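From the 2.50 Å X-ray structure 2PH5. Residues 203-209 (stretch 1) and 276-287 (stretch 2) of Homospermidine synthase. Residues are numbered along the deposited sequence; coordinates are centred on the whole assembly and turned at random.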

# COMPACT_ATOMS: atom_id res chain seq x y z
N ILE A 203 15.81 20.37 -2.76
CA ILE A 203 14.71 20.77 -1.89
C ILE A 203 13.52 19.84 -2.11
O ILE A 203 13.08 19.64 -3.25
CB ILE A 203 14.22 22.20 -2.20
CG1 ILE A 203 15.29 23.24 -1.84
CG2 ILE A 203 12.94 22.49 -1.44
CD1 ILE A 203 14.82 24.69 -2.03
N HIS A 204 12.99 19.27 -1.04
CA HIS A 204 11.82 18.39 -1.14
C HIS A 204 10.64 19.03 -0.43
O HIS A 204 10.81 19.77 0.54
CB HIS A 204 12.05 17.04 -0.46
CG HIS A 204 12.91 16.08 -1.23
ND1 HIS A 204 13.33 14.88 -0.71
CD2 HIS A 204 13.43 16.15 -2.48
CE1 HIS A 204 14.07 14.25 -1.60
NE2 HIS A 204 14.15 15.00 -2.68
N VAL A 205 9.45 18.75 -0.93
CA VAL A 205 8.23 19.18 -0.28
C VAL A 205 7.92 17.82 0.33
O VAL A 205 7.45 16.91 -0.35
CB VAL A 205 7.12 19.58 -1.27
CG1 VAL A 205 5.84 19.90 -0.51
CG2 VAL A 205 7.56 20.81 -2.08
N ALA A 206 8.28 17.67 1.61
CA ALA A 206 8.08 16.41 2.31
C ALA A 206 6.87 16.48 3.22
O ALA A 206 6.84 17.26 4.17
CB ALA A 206 9.33 16.06 3.10
N GLU A 207 5.87 15.66 2.91
CA GLU A 207 4.64 15.62 3.69
C GLU A 207 4.29 14.19 4.03
O GLU A 207 4.51 13.27 3.23
CB GLU A 207 3.49 16.26 2.91
CG GLU A 207 2.14 16.22 3.62
CD GLU A 207 1.00 16.81 2.79
OE1 GLU A 207 1.29 17.43 1.75
OE2 GLU A 207 -0.18 16.66 3.19
N GLN A 208 3.74 14.01 5.22
CA GLN A 208 3.35 12.69 5.66
C GLN A 208 2.05 12.78 6.43
O GLN A 208 2.01 13.31 7.54
CB GLN A 208 4.46 12.10 6.51
CG GLN A 208 4.64 10.62 6.32
CD GLN A 208 6.06 10.19 6.58
OE1 GLN A 208 6.35 9.01 6.78
NE2 GLN A 208 6.97 11.16 6.58
N ASP A 209 0.98 12.28 5.82
CA ASP A 209 -0.36 12.28 6.39
C ASP A 209 -0.56 10.98 7.16
O ASP A 209 -0.53 9.90 6.58
CB ASP A 209 -1.40 12.36 5.27
CG ASP A 209 -2.76 12.87 5.75
OD1 ASP A 209 -3.20 12.50 6.86
OD2 ASP A 209 -3.40 13.62 4.99
N VAL A 276 10.46 8.09 -3.72
CA VAL A 276 11.68 8.82 -3.43
C VAL A 276 11.91 8.79 -1.92
O VAL A 276 10.95 8.78 -1.14
CB VAL A 276 11.60 10.29 -3.90
CG1 VAL A 276 11.88 10.39 -5.40
CG2 VAL A 276 10.23 10.84 -3.58
N ARG A 277 13.17 8.76 -1.53
CA ARG A 277 13.58 8.73 -0.13
C ARG A 277 13.64 10.15 0.43
O ARG A 277 14.41 10.98 -0.05
CB ARG A 277 14.97 8.09 -0.01
CG ARG A 277 15.04 6.63 -0.42
CD ARG A 277 16.45 6.05 -0.29
NE ARG A 277 16.45 4.61 -0.51
CZ ARG A 277 16.57 4.02 -1.70
NH1 ARG A 277 16.70 4.76 -2.80
NH2 ARG A 277 16.52 2.70 -1.80
N SER A 278 12.83 10.44 1.44
CA SER A 278 12.83 11.76 2.04
C SER A 278 12.79 11.66 3.57
O SER A 278 12.99 10.58 4.14
CB SER A 278 11.65 12.57 1.51
OG SER A 278 11.74 13.93 1.87
N TRP A 279 12.53 12.78 4.24
CA TRP A 279 12.53 12.77 5.70
C TRP A 279 11.51 13.72 6.31
O TRP A 279 11.25 14.80 5.78
CB TRP A 279 13.92 13.15 6.20
CG TRP A 279 14.07 13.03 7.67
CD1 TRP A 279 14.46 11.93 8.37
CD2 TRP A 279 13.87 14.07 8.64
NE1 TRP A 279 14.51 12.20 9.71
CE2 TRP A 279 14.16 13.51 9.91
CE3 TRP A 279 13.47 15.41 8.57
CZ2 TRP A 279 14.06 14.25 11.10
CZ3 TRP A 279 13.38 16.14 9.74
CH2 TRP A 279 13.67 15.56 10.99
N THR A 280 10.97 13.31 7.45
CA THR A 280 9.98 14.09 8.18
C THR A 280 10.37 14.01 9.66
O THR A 280 10.84 12.98 10.13
CB THR A 280 8.56 13.50 7.93
OG1 THR A 280 7.59 14.55 7.98
CG2 THR A 280 8.21 12.45 8.98
N PRO A 281 10.18 15.10 10.42
CA PRO A 281 10.54 15.08 11.85
C PRO A 281 9.84 14.06 12.75
O PRO A 281 10.50 13.32 13.48
CB PRO A 281 10.32 16.54 12.28
CG PRO A 281 9.28 17.04 11.32
CD PRO A 281 9.69 16.43 10.00
N THR A 282 8.51 14.01 12.70
CA THR A 282 7.75 13.07 13.53
C THR A 282 8.09 11.59 13.30
O THR A 282 8.40 10.88 14.25
CB THR A 282 6.25 13.27 13.33
OG1 THR A 282 5.90 14.62 13.66
CG2 THR A 282 5.47 12.34 14.24
N LEU A 283 8.01 11.12 12.06
CA LEU A 283 8.35 9.72 11.79
C LEU A 283 9.77 9.49 11.29
O LEU A 283 10.37 8.45 11.56
CB LEU A 283 7.36 9.08 10.81
CG LEU A 283 6.09 8.53 11.47
CD1 LEU A 283 6.47 7.69 12.69
CD2 LEU A 283 5.18 9.68 11.88
N GLY A 284 10.32 10.45 10.56
CA GLY A 284 11.68 10.30 10.05
C GLY A 284 11.74 9.82 8.61
O GLY A 284 10.82 10.08 7.83
N ALA A 285 12.83 9.13 8.27
CA ALA A 285 13.05 8.60 6.93
C ALA A 285 11.84 7.83 6.45
O ALA A 285 11.25 7.06 7.20
CB ALA A 285 14.26 7.68 6.94
N PHE A 286 11.46 8.02 5.19
CA PHE A 286 10.32 7.31 4.64
C PHE A 286 10.39 7.30 3.12
O PHE A 286 11.27 7.93 2.53
CB PHE A 286 9.01 7.97 5.08
CG PHE A 286 8.75 9.29 4.41
CD1 PHE A 286 9.49 10.42 4.75
CD2 PHE A 286 7.78 9.40 3.41
CE1 PHE A 286 9.28 11.64 4.11
CE2 PHE A 286 7.56 10.62 2.76
CZ PHE A 286 8.31 11.74 3.11
N HIS A 287 9.48 6.57 2.49
CA HIS A 287 9.43 6.54 1.03
C HIS A 287 8.14 7.19 0.57
O HIS A 287 7.05 6.62 0.72
CB HIS A 287 9.49 5.10 0.50
CG HIS A 287 10.84 4.47 0.61
ND1 HIS A 287 11.16 3.29 -0.04
CD2 HIS A 287 11.94 4.82 1.32
CE1 HIS A 287 12.41 2.96 0.27
NE2 HIS A 287 12.90 3.87 1.08

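Stretch 1 is a single strand, and stretch 2 folds back on itself in front of it: strand 276-278 runs out into a loop and the chain returns as strand 286-287. That hairpin is held by its own backbone, with Ser278 N giving a hydrogen bond to Phe286 O at 3.1 Å and Phe286 N returning one to Ser278 O at 3.2 Å. Strand 203-209 crosses strand 276-278 at 82°, with the axes 9.0 Å apart at their closest. No backbone hydrogen bond joins the two stretches, so they meet mainly through side chains, with a few backbone carbonyls taking part, and the nearest pair of CA atoms, those of Ala206 and Thr280, still lie 6.6 Å apart.

The strand obeys the simple alternation a designer would expect. His204, Ala206 and Gln208 send their CA-to-CB bonds toward stretch 2, while Val205 and Glu207 send theirs away. Ile203 and Asp209, at the two ends, are out of reach.

His204 makes the one hydrogen bond of the interface. Its ND1 lies 3.2 Å from Ser278 OG, with an angle of 155°, and either atom could be the donor. The hydroxyl sits at the ring edge, near the ring plane, where the nitrogen lone pair or N-H points; with chi1 in m (-77°) and chi2 at 173°, ND1 faces the hydroxyl along the ring edge. Arg277 O also lies near that plane, 3.6 Å from His204 CE1, and places a carbonyl beside a polarised ring carbon. Both residues of the hydrogen bond are buried, so the bond gives ND1 and OG a partner where water has little access.

Ala206 comes next, and its small size suits the tight spacing. Its CB is 3.4 Å from Ser278 OG and 3.5 Å from Trp279 O, so the methyl is already closely packed against polar atoms of the hairpin. It also meets the edge of the Phe286 ring, Ala206 CB to Phe286 CZ at 4.4 Å, the one apolar side-chain pair across the contact.

The CA-to-CB bond of Glu207 points away, and OE1 is hydrogen-bonded elsewhere in the structure. What it offers here is backbone: its O lies 4.1 Å from Phe286 CE2, a loose approach.

Gln208 has the largest covered area of any residue in the contact. Its amide reaches into the hairpin, where NE2 lies over one face of the Phe286 ring, 3.2 Å from CD1, and meets the methyl of Thr280, 3.0 Å from CG2. The second distance is closer than a comfortable nitrogen-to-methyl contact, and at this resolution the exact spacing should not be leaned on. Leu283, an exposed residue, adds a looser contact, its CB 4.2 Å from Gln208 OE1.

The rule to take away is economical: on a crossing strand, three alternate positions supply a hydrogen-bonding ring, a small methyl and a long amide. Phe286 serves two of them, presenting its edge to Ala206 and a face to Gln208.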